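Local coordinates for restriction endonuclease PacI (Pseudomonas alcaligenes, PDB 3M7K) that cuts DNA at a rare eight-base-pair target site as an HNH restriction endonuclease with a beta-beta-alpha-metal active site, at a contact of chain A with DNA. Sequence-based numbering; all coordinates share one arbitrary frame.

A contact of chain A with DNA. Residues 17, 21, 28, 31-32, 80, 88. With nucleotides of chain C; nucleotides of chain B.
Asn32, on helix 25-40, reads the Hoogsteen edge of DA3 of chain B, an unpaired adenine, with both ends of its carboxamide. Its ND2 donates to base N7 at 3.1 Å, nearly straight and close to the amide plane. OD1 accepts from the exocyclic amine N6 at 2.9 Å, the donor tilted 29° from the carbonyl plane. This donor-acceptor pair matches adenine, consistent with selection of that base. The amide lies over the face of DA2 at its C8 end, the planes tilted some 30° apart, CG 3.3 Å from C8. Met28, bent at chi2, lays its thioether SD over the C8 end of the DA3 face, on the side towards DG4, 3.5 Å from C8.

Among the residues described, hydroxyl donors rather than basic side chains meet the phosphates, whose negative charge would be expected to strengthen these bonds. Tyr17 OH donates to phosphate oxygen OP2 of DA3 at 2.7 Å, and C2' of that nucleotide sits 4.0 Å above the centre of the phenol ring. A phenylalanine in place of Tyr17 would probably keep the sugar packing but leave OP2 without its hydroxyl donor. Water 2 bridges OP2 to Asn32 ND2. Ser21 OG donates to OP2 of DG4 at 2.8 Å; that base remains paired with DC5 of chain C. Asn80 ND2 donates to the deoxyribose ring oxygen O4' of DA3 at 3.0 Å; the acceptor lies near the amide plane, but the bond is bent, 136° at H.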
loop_
_atom_site.group_PDB
_atom_site.type_symbol
_atom_site.label_atom_id
_atom_site.label_comp_id
_atom_site.label_asym_id
_atom_site.label_seq_id
_atom_site.Cartn_x
_atom_site.Cartn_y
_atom_site.Cartn_z
ATOM N N TYR A 17 -19.335 10.490 14.326
ATOM C CA TYR A 17 -19.340 9.118 13.791
ATOM C C TYR A 17 -20.732 8.484 13.754
ATOM O O TYR A 17 -21.602 8.874 14.512
ATOM C CB TYR A 17 -18.435 8.230 14.632
ATOM C CG TYR A 17 -16.966 8.566 14.527
ATOM C CD1 TYR A 17 -16.298 9.157 15.597
ATOM C CD2 TYR A 17 -16.236 8.272 13.362
ATOM C CE1 TYR A 17 -14.936 9.457 15.517
ATOM C CE2 TYR A 17 -14.868 8.576 13.271
ATOM C CZ TYR A 17 -14.237 9.166 14.354
ATOM O OH TYR A 17 -12.905 9.461 14.298
ATOM N N SER A 21 -19.655 6.054 19.198
ATOM C CA SER A 21 -18.713 7.066 19.717
ATOM C C SER A 21 -19.411 8.394 20.039
ATOM O O SER A 21 -20.291 8.846 19.289
ATOM C CB SER A 21 -17.554 7.321 18.733
ATOM O OG SER A 21 -16.557 6.307 18.803
ATOM N N MET A 28 -11.372 12.709 18.173
ATOM C CA MET A 28 -10.879 11.339 18.007
ATOM C C MET A 28 -9.599 11.340 17.165
ATOM O O MET A 28 -8.641 10.642 17.494
ATOM C CB MET A 28 -11.974 10.440 17.415
ATOM C CG MET A 28 -11.572 9.001 17.078
ATOM S SD MET A 28 -11.689 7.814 18.436
ATOM C CE MET A 28 -10.191 8.176 19.377
ATOM N N GLN A 31 -6.756 12.651 19.370
ATOM C CA GLN A 31 -6.373 11.598 20.331
ATOM C C GLN A 31 -5.468 10.562 19.649
ATOM O O GLN A 31 -4.424 10.178 20.192
ATOM C CB GLN A 31 -7.638 10.922 20.905
ATOM C CG GLN A 31 -7.393 9.820 21.949
ATOM C CD GLN A 31 -8.700 9.160 22.474
ATOM O OE1 GLN A 31 -8.742 7.950 22.724
ATOM N NE2 GLN A 31 -9.760 9.961 22.639
ATOM N N ASN A 32 -5.854 10.150 18.437
ATOM C CA ASN A 32 -5.085 9.169 17.693
ATOM C C ASN A 32 -3.716 9.721 17.328
ATOM O O ASN A 32 -2.717 9.024 17.454
ATOM C CB ASN A 32 -5.834 8.739 16.422
ATOM C CG ASN A 32 -6.967 7.750 16.715
ATOM O OD1 ASN A 32 -6.855 6.902 17.608
ATOM N ND2 ASN A 32 -8.055 7.852 15.961
ATOM N N ASN A 80 -10.705 0.058 9.680
ATOM C CA ASN A 80 -9.466 0.316 10.415
ATOM C C ASN A 80 -8.909 -0.961 11.093
ATOM O O ASN A 80 -9.546 -2.006 11.022
ATOM C CB ASN A 80 -9.611 1.516 11.368
ATOM C CG ASN A 80 -10.582 1.294 12.505
ATOM O OD1 ASN A 80 -10.800 0.167 12.986
ATOM N ND2 ASN A 80 -11.151 2.403 12.987
ATOM N N CYS A 88 -13.506 9.198 8.573
ATOM C CA CYS A 88 -12.796 10.450 8.460
ATOM C C CYS A 88 -11.418 10.287 7.814
ATOM O O CYS A 88 -10.879 9.166 7.710
ATOM C CB CYS A 88 -12.674 11.128 9.828
ATOM S SG CYS A 88 -11.576 10.282 10.946
ATOM P P DC C 5 -1.326 0.797 25.864
ATOM O OP1 DC C 5 -0.179 0.300 26.663
ATOM O OP2 DC C 5 -1.053 1.662 24.690
ATOM O "O5'" DC C 5 -2.194 -0.461 25.414
ATOM C "C5'" DC C 5 -2.867 -0.396 24.192
ATOM C "C4'" DC C 5 -4.063 -1.318 24.165
ATOM O "O4'" DC C 5 -5.270 -0.520 24.279
ATOM C "C3'" DC C 5 -4.138 -2.038 22.824
ATOM O "O3'" DC C 5 -4.776 -3.305 22.937
ATOM C "C2'" DC C 5 -4.971 -1.089 21.978
ATOM C "C1'" DC C 5 -5.922 -0.480 23.010
ATOM N N1 DC C 5 -6.341 0.899 22.613
ATOM C C2 DC C 5 -7.686 1.124 22.267
ATOM O O2 DC C 5 -8.503 0.197 22.319
ATOM N N3 DC C 5 -8.071 2.369 21.887
ATOM C C4 DC C 5 -7.174 3.367 21.836
ATOM N N4 DC C 5 -7.620 4.571 21.458
ATOM C C5 DC C 5 -5.795 3.160 22.183
ATOM C C6 DC C 5 -5.427 1.919 22.555
ATOM P P DA B 2 -5.867 7.480 9.841
ATOM O OP1 DA B 2 -6.427 7.610 8.480
ATOM O OP2 DA B 2 -5.699 8.692 10.675
ATOM O "O5'" DA B 2 -6.673 6.410 10.704
ATOM C "C5'" DA B 2 -7.505 5.432 10.035
ATOM C "C4'" DA B 2 -8.603 4.929 10.964
ATOM O "O4'" DA B 2 -8.012 4.176 12.053
ATOM C "C3'" DA B 2 -9.450 5.991 11.656
ATOM O "O3'" DA B 2 -10.814 5.505 11.786
ATOM C "C2'" DA B 2 -8.785 6.199 13.020
ATOM C "C1'" DA B 2 -8.212 4.806 13.311
ATOM N N9 DA B 2 -6.900 4.765 13.965
ATOM C C8 DA B 2 -6.001 5.777 14.193
ATOM N N7 DA B 2 -4.895 5.400 14.806
ATOM C C5 DA B 2 -5.077 4.036 14.979
ATOM C C6 DA B 2 -4.265 3.030 15.547
ATOM N N6 DA B 2 -3.056 3.288 16.059
ATOM N N1 DA B 2 -4.745 1.753 15.561
ATOM C C2 DA B 2 -5.959 1.514 15.047
ATOM N N3 DA B 2 -6.817 2.386 14.478
ATOM C C4 DA B 2 -6.302 3.633 14.474
ATOM P P DA B 3 -11.990 6.564 12.073
ATOM O OP1 DA B 3 -12.713 6.830 10.805
ATOM O OP2 DA B 3 -11.453 7.706 12.859
ATOM O "O5'" DA B 3 -12.893 5.726 13.060
ATOM C "C5'" DA B 3 -13.924 4.881 12.590
ATOM C "C4'" DA B 3 -14.508 4.073 13.751
ATOM O "O4'" DA B 3 -13.419 3.523 14.535
ATOM C "C3'" DA B 3 -15.345 4.834 14.776
ATOM O "O3'" DA B 3 -16.228 3.921 15.417
ATOM C "C2'" DA B 3 -14.304 5.318 15.782
ATOM C "C1'" DA B 3 -13.380 4.100 15.832
ATOM N N9 DA B 3 -11.984 4.407 16.151
ATOM C C8 DA B 3 -11.273 5.530 15.830
ATOM N N7 DA B 3 -10.027 5.500 16.245
ATOM C C5 DA B 3 -9.922 4.268 16.895
ATOM C C6 DA B 3 -8.860 3.601 17.560
ATOM N N6 DA B 3 -7.634 4.108 17.714
ATOM N N1 DA B 3 -9.100 2.371 18.064
ATOM C C2 DA B 3 -10.319 1.831 17.934
ATOM N N3 DA B 3 -11.386 2.352 17.331
ATOM C C4 DA B 3 -11.119 3.584 16.832
ATOM P P DG B 4 -17.791 4.230 15.604
ATOM O OP1 DG B 4 -18.444 4.300 14.286
ATOM O OP2 DG B 4 -17.893 5.411 16.473
ATOM O "O5'" DG B 4 -18.331 2.986 16.449
ATOM C "C5'" DG B 4 -17.741 1.714 16.260
ATOM C "C4'" DG B 4 -16.906 1.294 17.456
ATOM O "O4'" DG B 4 -15.885 2.255 17.774
ATOM C "C3'" DG B 4 -17.654 1.141 18.772
ATOM O "O3'" DG B 4 -17.966 -0.227 18.922
ATOM C "C2'" DG B 4 -16.680 1.645 19.847
ATOM C "C1'" DG B 4 -15.416 1.826 19.029
ATOM N N9 DG B 4 -14.413 2.790 19.460
ATOM C C8 DG B 4 -14.417 4.159 19.315
ATOM N N7 DG B 4 -13.342 4.732 19.783
ATOM C C5 DG B 4 -12.583 3.675 20.258
ATOM C C6 DG B 4 -11.318 3.659 20.874
ATOM O O6 DG B 4 -10.584 4.616 21.112
ATOM N N1 DG B 4 -10.901 2.367 21.202
ATOM C C2 DG B 4 -11.626 1.221 20.959
ATOM N N2 DG B 4 -11.077 0.056 21.334
ATOM N N3 DG B 4 -12.818 1.221 20.383
ATOM C C4 DG B 4 -13.227 2.475 20.064
HETATM O O HOH W 1 -8.586 8.068 6.673
HETATM O O HOH W 2 -9.386 9.412 13.767
#